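Local coordinates for protein GTP cyclohydrolase 1 type 2 homolog (Staphylococcus aureus subsp. aureus, PDB 3LNL) that is of unknown function but binds a pair of zinc ions in a NIF3-like fold and assembles into a toroid-shaped homohexamer capped by PII-like domains, at residues B[62-67]-B[95-100]; B[45-50]-B[67-72]. The protein carries 2 engineered substitutions. One frame throughout, in Å; residues are numbered along the deposited sequence.

Contact 1. Residues B[62-67]-B[95-100]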
loop_
_atom_site.group_PDB
_atom_site.type_symbol
_atom_site.label_atom_id
_atom_site.label_comp_id
_atom_site.label_asym_id
_atom_site.label_seq_id
_atom_site.Cartn_x
_atom_site.Cartn_y
_atom_site.Cartn_z
ATOM N N TYR B 62 14.829 -19.624 40.169
ATOM C CA TYR B 62 13.989 -20.007 39.038
ATOM C C TYR B 62 14.645 -19.619 37.700
ATOM O O TYR B 62 15.128 -18.493 37.567
ATOM C CB TYR B 62 12.622 -19.344 39.130
ATOM C CG TYR B 62 11.797 -19.706 40.363
ATOM C CD1 TYR B 62 12.158 -20.740 41.228
ATOM C CD2 TYR B 62 10.645 -19.013 40.638
ATOM C CE1 TYR B 62 11.368 -21.084 42.345
ATOM C CE2 TYR B 62 9.869 -19.318 41.760
ATOM C CZ TYR B 62 10.223 -20.351 42.588
ATOM O OH TYR B 62 9.406 -20.584 43.668
ATOM N N ASN B 63 14.588 -20.518 36.703
ATOM C CA ASN B 63 15.239 -20.255 35.420
ATOM C C ASN B 63 14.257 -19.990 34.308
ATOM O O ASN B 63 14.665 -19.908 33.146
ATOM C CB ASN B 63 16.225 -21.371 35.044
ATOM C CG ASN B 63 15.519 -22.630 34.608
ATOM O OD1 ASN B 63 14.329 -22.744 34.817
ATOM N ND2 ASN B 63 16.245 -23.582 34.008
ATOM N N THR B 64 12.983 -19.790 34.645
ATOM C CA THR B 64 11.951 -19.554 33.640
ATOM C C THR B 64 11.025 -18.443 34.087
ATOM O O THR B 64 10.489 -18.481 35.231
ATOM C CB THR B 64 11.141 -20.841 33.370
ATOM O OG1 THR B 64 12.053 -21.882 33.018
ATOM C CG2 THR B 64 10.076 -20.665 32.235
ATOM N N ILE B 65 10.841 -17.459 33.189
ATOM C CA ILE B 65 9.924 -16.365 33.398
ATOM C C ILE B 65 8.907 -16.459 32.296
ATOM O O ILE B 65 9.281 -16.586 31.125
ATOM C CB ILE B 65 10.615 -14.970 33.414
ATOM C CG1 ILE B 65 11.634 -14.939 34.566
ATOM C CG2 ILE B 65 9.578 -13.762 33.519
ATOM C CD1 ILE B 65 12.599 -13.737 34.571
ATOM N N ILE B 66 7.624 -16.420 32.678
ATOM C CA ILE B 66 6.549 -16.233 31.724
ATOM C C ILE B 66 5.919 -14.830 31.924
ATOM O O ILE B 66 5.313 -14.547 32.968
ATOM C CB ILE B 66 5.434 -17.274 31.886
ATOM C CG1 ILE B 66 5.961 -18.696 31.741
ATOM C CG2 ILE B 66 4.329 -17.005 30.759
ATOM C CD1 ILE B 66 4.920 -19.793 32.038
ATOM N N SER B 67 6.058 -13.964 30.926
ATOM C CA SER B 67 5.494 -12.638 30.992
ATOM C C SER B 67 4.298 -12.556 30.056
ATOM O O SER B 67 4.148 -13.389 29.160
ATOM C CB SER B 67 6.546 -11.562 30.622
ATOM O OG SER B 67 6.853 -11.593 29.216
ATOM N N ASP B 95 21.334 -17.794 32.130
ATOM C CA ASP B 95 20.580 -18.943 31.626
ATOM C C ASP B 95 19.122 -18.948 32.105
ATOM O O ASP B 95 18.592 -19.971 32.521
ATOM C CB ASP B 95 21.301 -20.235 32.006
ATOM C CG ASP B 95 22.644 -20.363 31.285
ATOM O OD1 ASP B 95 23.657 -20.252 31.942
ATOM O OD2 ASP B 95 22.661 -20.512 30.059
ATOM N N ILE B 96 18.487 -17.772 32.035
ATOM C CA ILE B 96 17.090 -17.637 32.307
ATOM C C ILE B 96 16.337 -17.617 30.974
ATOM O O ILE B 96 16.716 -16.933 29.990
ATOM C CB ILE B 96 16.755 -16.342 33.072
ATOM C CG1 ILE B 96 17.672 -16.129 34.291
ATOM C CG2 ILE B 96 15.265 -16.346 33.472
ATOM C CD1 ILE B 96 17.456 -17.026 35.435
ATOM N N ASN B 97 15.278 -18.402 30.937
ATOM C CA ASN B 97 14.422 -18.507 29.804
ATOM C C ASN B 97 13.183 -17.623 29.987
ATOM O O ASN B 97 12.587 -17.603 31.061
ATOM C CB ASN B 97 13.963 -19.959 29.654
ATOM C CG ASN B 97 15.095 -20.927 29.657
ATOM O OD1 ASN B 97 15.794 -21.048 28.662
ATOM N ND2 ASN B 97 15.289 -21.633 30.781
ATOM N N LEU B 98 12.766 -16.960 28.915
ATOM C CA LEU B 98 11.660 -16.022 28.935
ATOM C C LEU B 98 10.663 -16.422 27.862
ATOM O O LEU B 98 10.995 -16.419 26.676
ATOM C CB LEU B 98 12.143 -14.569 28.690
ATOM C CG LEU B 98 10.989 -13.536 28.609
ATOM C CD1 LEU B 98 10.185 -13.474 29.974
ATOM C CD2 LEU B 98 11.464 -12.145 28.195
ATOM N N ILE B 99 9.445 -16.704 28.291
ATOM C CA ILE B 99 8.333 -17.020 27.392
ATOM C C ILE B 99 7.286 -15.906 27.503
ATOM O O ILE B 99 6.998 -15.436 28.598
ATOM C CB ILE B 99 7.663 -18.368 27.842
ATOM C CG1 ILE B 99 8.672 -19.532 27.692
ATOM C CG2 ILE B 99 6.284 -18.603 27.131
ATOM C CD1 ILE B 99 8.281 -20.841 28.560
ATOM N N ALA B 100 6.748 -15.473 26.368
ATOM C CA ALA B 100 5.720 -14.483 26.346
ATOM C C ALA B 100 4.397 -15.155 25.975
ATOM O O ALA B 100 4.269 -15.810 24.915
ATOM C CB ALA B 100 6.011 -13.369 25.291
HETATM O O HOH W 1 18.969 -22.591 33.640
#

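Contact 2. Residues B[45-50]-B[67-72]. With ZN (zinc ion), chain G; ZN (zinc ion), chain F.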
loop_
_atom_site.group_PDB
_atom_site.type_symbol
_atom_site.label_atom_id
_atom_site.label_comp_id
_atom_site.label_asym_id
_atom_site.label_seq_id
_atom_site.Cartn_x
_atom_site.Cartn_y
_atom_site.Cartn_z
ATOM N N THR B 45 5.873 -15.830 37.137
ATOM C CA THR B 45 4.987 -15.057 36.242
ATOM C C THR B 45 5.108 -13.530 36.425
ATOM O O THR B 45 5.386 -13.045 37.523
ATOM C CB THR B 45 3.507 -15.482 36.387
ATOM O OG1 THR B 45 2.995 -15.056 37.675
ATOM C CG2 THR B 45 3.362 -17.018 36.205
ATOM N N ALA B 46 4.934 -12.792 35.316
ATOM C CA ALA B 46 5.205 -11.376 35.293
ATOM C C ALA B 46 4.287 -10.711 34.249
ATOM O O ALA B 46 3.845 -11.392 33.313
ATOM C CB ALA B 46 6.672 -11.147 34.945
ATOM N N LEU B 47 4.015 -9.407 34.412
ATOM C CA LEU B 47 3.358 -8.659 33.355
ATOM C C LEU B 47 4.415 -8.211 32.343
ATOM O O LEU B 47 4.336 -8.538 31.133
ATOM C CB LEU B 47 2.581 -7.451 33.936
ATOM C CG LEU B 47 2.001 -6.418 32.990
ATOM C CD1 LEU B 47 1.013 -7.129 32.018
ATOM C CD2 LEU B 47 1.306 -5.244 33.743
ATOM N N ASP B 48 5.395 -7.463 32.833
ATOM C CA ASP B 48 6.522 -6.987 32.079
ATOM C C ASP B 48 7.755 -7.583 32.756
ATOM O O ASP B 48 7.879 -7.514 34.001
ATOM C CB ASP B 48 6.642 -5.464 32.153
ATOM C CG ASP B 48 5.601 -4.762 31.268
ATOM O OD1 ASP B 48 5.666 -4.953 30.055
ATOM O OD2 ASP B 48 4.779 -4.004 31.796
ATOM N N CYS B 49 8.658 -8.117 31.928
ATOM C CA CYS B 49 9.924 -8.697 32.428
ATOM C C CYS B 49 10.963 -7.591 32.551
ATOM O O CYS B 49 11.721 -7.358 31.615
ATOM C CB CYS B 49 10.434 -9.744 31.482
ATOM S SG CYS B 49 11.929 -10.558 32.155
ATOM N N THR B 50 10.917 -6.839 33.664
ATOM C CA THR B 50 11.848 -5.753 33.899
ATOM C C THR B 50 13.131 -6.334 34.526
ATOM O O THR B 50 13.192 -7.552 34.899
ATOM C CB THR B 50 11.275 -4.744 34.882
ATOM O OG1 THR B 50 11.131 -5.376 36.153
ATOM C CG2 THR B 50 9.897 -4.202 34.380
ATOM N N SER B 67 6.058 -13.964 30.926
ATOM C CA SER B 67 5.494 -12.638 30.992
ATOM C C SER B 67 4.298 -12.556 30.056
ATOM O O SER B 67 4.148 -13.389 29.160
ATOM C CB SER B 67 6.546 -11.562 30.622
ATOM O OG SER B 67 6.853 -11.593 29.216
ATOM N N HIS B 68 3.433 -11.571 30.300
ATOM C CA HIS B 68 2.373 -11.260 29.374
ATOM C C HIS B 68 2.943 -10.448 28.206
ATOM O O HIS B 68 2.853 -10.856 27.049
ATOM C CB HIS B 68 1.253 -10.489 30.056
ATOM C CG HIS B 68 0.094 -10.192 29.168
ATOM N ND1 HIS B 68 -0.452 -11.125 28.318
ATOM C CD2 HIS B 68 -0.627 -9.063 28.994
ATOM C CE1 HIS B 68 -1.498 -10.598 27.707
ATOM N NE2 HIS B 68 -1.558 -9.309 28.005
ATOM N N HIS B 69 3.593 -9.340 28.516
ATOM C CA HIS B 69 4.110 -8.474 27.484
ATOM C C HIS B 69 5.432 -9.051 26.958
ATOM O O HIS B 69 6.284 -9.465 27.751
ATOM C CB HIS B 69 4.315 -7.073 27.989
ATOM C CG HIS B 69 3.035 -6.346 28.288
ATOM N ND1 HIS B 69 2.954 -5.361 29.251
ATOM C CD2 HIS B 69 1.797 -6.469 27.770
ATOM C CE1 HIS B 69 1.716 -4.900 29.296
ATOM N NE2 HIS B 69 1.011 -5.494 28.352
ATOM N N PRO B 70 5.620 -9.042 25.649
ATOM C CA PRO B 70 6.839 -9.603 25.070
ATOM C C PRO B 70 7.991 -8.608 25.234
ATOM O O PRO B 70 7.924 -7.463 24.803
ATOM C CB PRO B 70 6.453 -9.828 23.590
ATOM C CG PRO B 70 5.374 -8.895 23.334
ATOM C CD PRO B 70 4.653 -8.666 24.614
ATOM N N LEU B 71 9.077 -9.045 25.855
ATOM C CA LEU B 71 10.200 -8.170 26.101
ATOM C C LEU B 71 10.826 -7.764 24.764
ATOM O O LEU B 71 11.378 -6.661 24.641
ATOM C CB LEU B 71 11.223 -8.893 26.956
ATOM C CG LEU B 71 12.502 -8.172 27.371
ATOM C CD1 LEU B 71 12.166 -6.891 28.211
ATOM C CD2 LEU B 71 13.442 -9.112 28.116
ATOM N N ILE B 72 10.795 -8.682 23.809
ATOM C CA ILE B 72 11.219 -8.383 22.431
ATOM C C ILE B 72 9.952 -8.330 21.630
ATOM O O ILE B 72 9.209 -9.307 21.583
ATOM C CB ILE B 72 12.166 -9.430 21.845
ATOM C CG1 ILE B 72 13.452 -9.502 22.669
ATOM C CG2 ILE B 72 12.507 -9.096 20.304
ATOM C CD1 ILE B 72 14.340 -10.740 22.316
HETATM ZN ZN ZN G . -3.029 -7.864 27.187
HETATM ZN ZN ZN F . -0.977 -5.009 27.471
HETATM O O HOH W 2 8.253 -8.042 29.150
HETATM O O HOH W 3 0.262 -4.353 25.721
HETATM O O HOH W 4 -2.630 -4.312 26.154
HETATM O O HOH W 5 -1.433 -6.805 26.355
HETATM O O HOH W 6 -4.011 -6.158 26.222
#

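Contact 1. Residues B[62-67]-B[95-100]
Strands 64-67 and 97-100 are parallel neighbours in the five-stranded mixed sheet of the NIF3-like fold, joined by a beta-alpha-beta crossover through helix 83-93. Their axes approach to 4.7 Å at 20°, and Thr-64, Ile-65, Ile-66 and Ser-67 face Asn-97, Leu-98, Ile-99 and Ala-100 in turn. Asn-97 N gives Asn-63 O a virtually straight bond of 2.7 Å (N-H...O 179°). From there Asn-97 O accepts from Ile-65 N, Ile-65 O from Ile-99 N and Ile-99 O from Ser-67 N, each donor lying nearly along the C=O axis.

Asn-63 O is gripped twice, because CG of Asn-97, anti to its own carbonyl carbon, turns the amide back so that Asn-97 ND2 reaches Asn-63 O at 3.0 Å, a more bent bond from above the carbonyl plane. The Asn-63 amide stands beside that of Asn-97 with planes 83° apart; its ND2 is bound to Glu-39 O and, through a water, to Asp-95 O, while Thr-64 OG1 donates to Asn-63 OD1. On the Ile-65 face, Ile-65 CG2 meets Leu-98 CD1 at 3.6 Å, and Ile-65 CD1 rests 3.9 Å from Ile-96 CG2; Leu-91 of helix 83-93 covers all three residues. On the other face, Thr-64 CG2 crosses obliquely to Ile-99 CD1 at 4.1 Å, and helix 7-17 packs over both. Main-chain bonds thus run along the whole pair between two mostly aliphatic faces, while at its N-terminal end the Asn-97 amide adds a second bond to Asn-63 O and the Asn-63 amide ties that end to Glu-39 and, through water, to Asp-95.

Contact 2. Residues B[45-50]-B[67-72]
The dinuclear zinc site takes two of its ligands from the loop that follows strand 64-67, and residues 45-50 hold that loop in place. His-68 NE2 binds one zinc and His-69 NE2 the other, each at 2.2 Å, with a water bridging the metals. His-68 ND1 is hydrogen-bonded to Met-101 O. Asp-106 and Glu-333 complete the protein ligands of the first ion, His-330 and Glu-333 those of the second. Asp-48 OD1 accepts from His-69 ND1 at 2.9 Å, with the oxygen close to the imidazole plane but the nitrogen above the carboxylate plane, the two planes being 41° apart. This second-shell carboxylate fixes the ring's rotation and would probably make NE2 a stronger donor to zinc; Asp-48 OD2 is hydrogen-bonded to His-312 of a neighbouring subunit.

The two histidines follow Ser-67, whose partner on the adjacent parallel strand is Ala-46. His-68 N donates to Ala-46 O in a bent bond, and His-69 N to Leu-47 O at 2.8 Å, almost along the carbonyl axis. With CG anti to the backbone N (chi1 171°), Leu-47 runs alongside His-69 and lays CD1 over one face of its ring, a CH-pi contact 3.9 Å from the centroid; the same methyl lies at the edge of the His-68 ring. Ser-67 OG donates a hydrogen bond to His-69 O at 2.6 Å, and a water links that carbonyl to Cys-49 N.

In the fold
Contacts 1 and 2 share Ser-67 and have centres 9 Å apart. Strand 64-67 lies between 97-100 and 43-46, so it pairs with one neighbour in contact 1 and with the other in contact 2; the bond between Ile-66 O and Ala-46 N, probable at 3.0 Å, joins the two. From strand 97-100, Leu-98 CD2 packs on Leu-71 CB at 3.5 Å and Ala-100 CB lies 3.9 Å from Pro-70 CA, so contact 1 also backs the loop of contact 2. The Ser-67 side chain is about 10 Å from a zinc, whereas the next two residues bind the metals directly: the sheet of contact 1 thus leads straight into the dinuclear site.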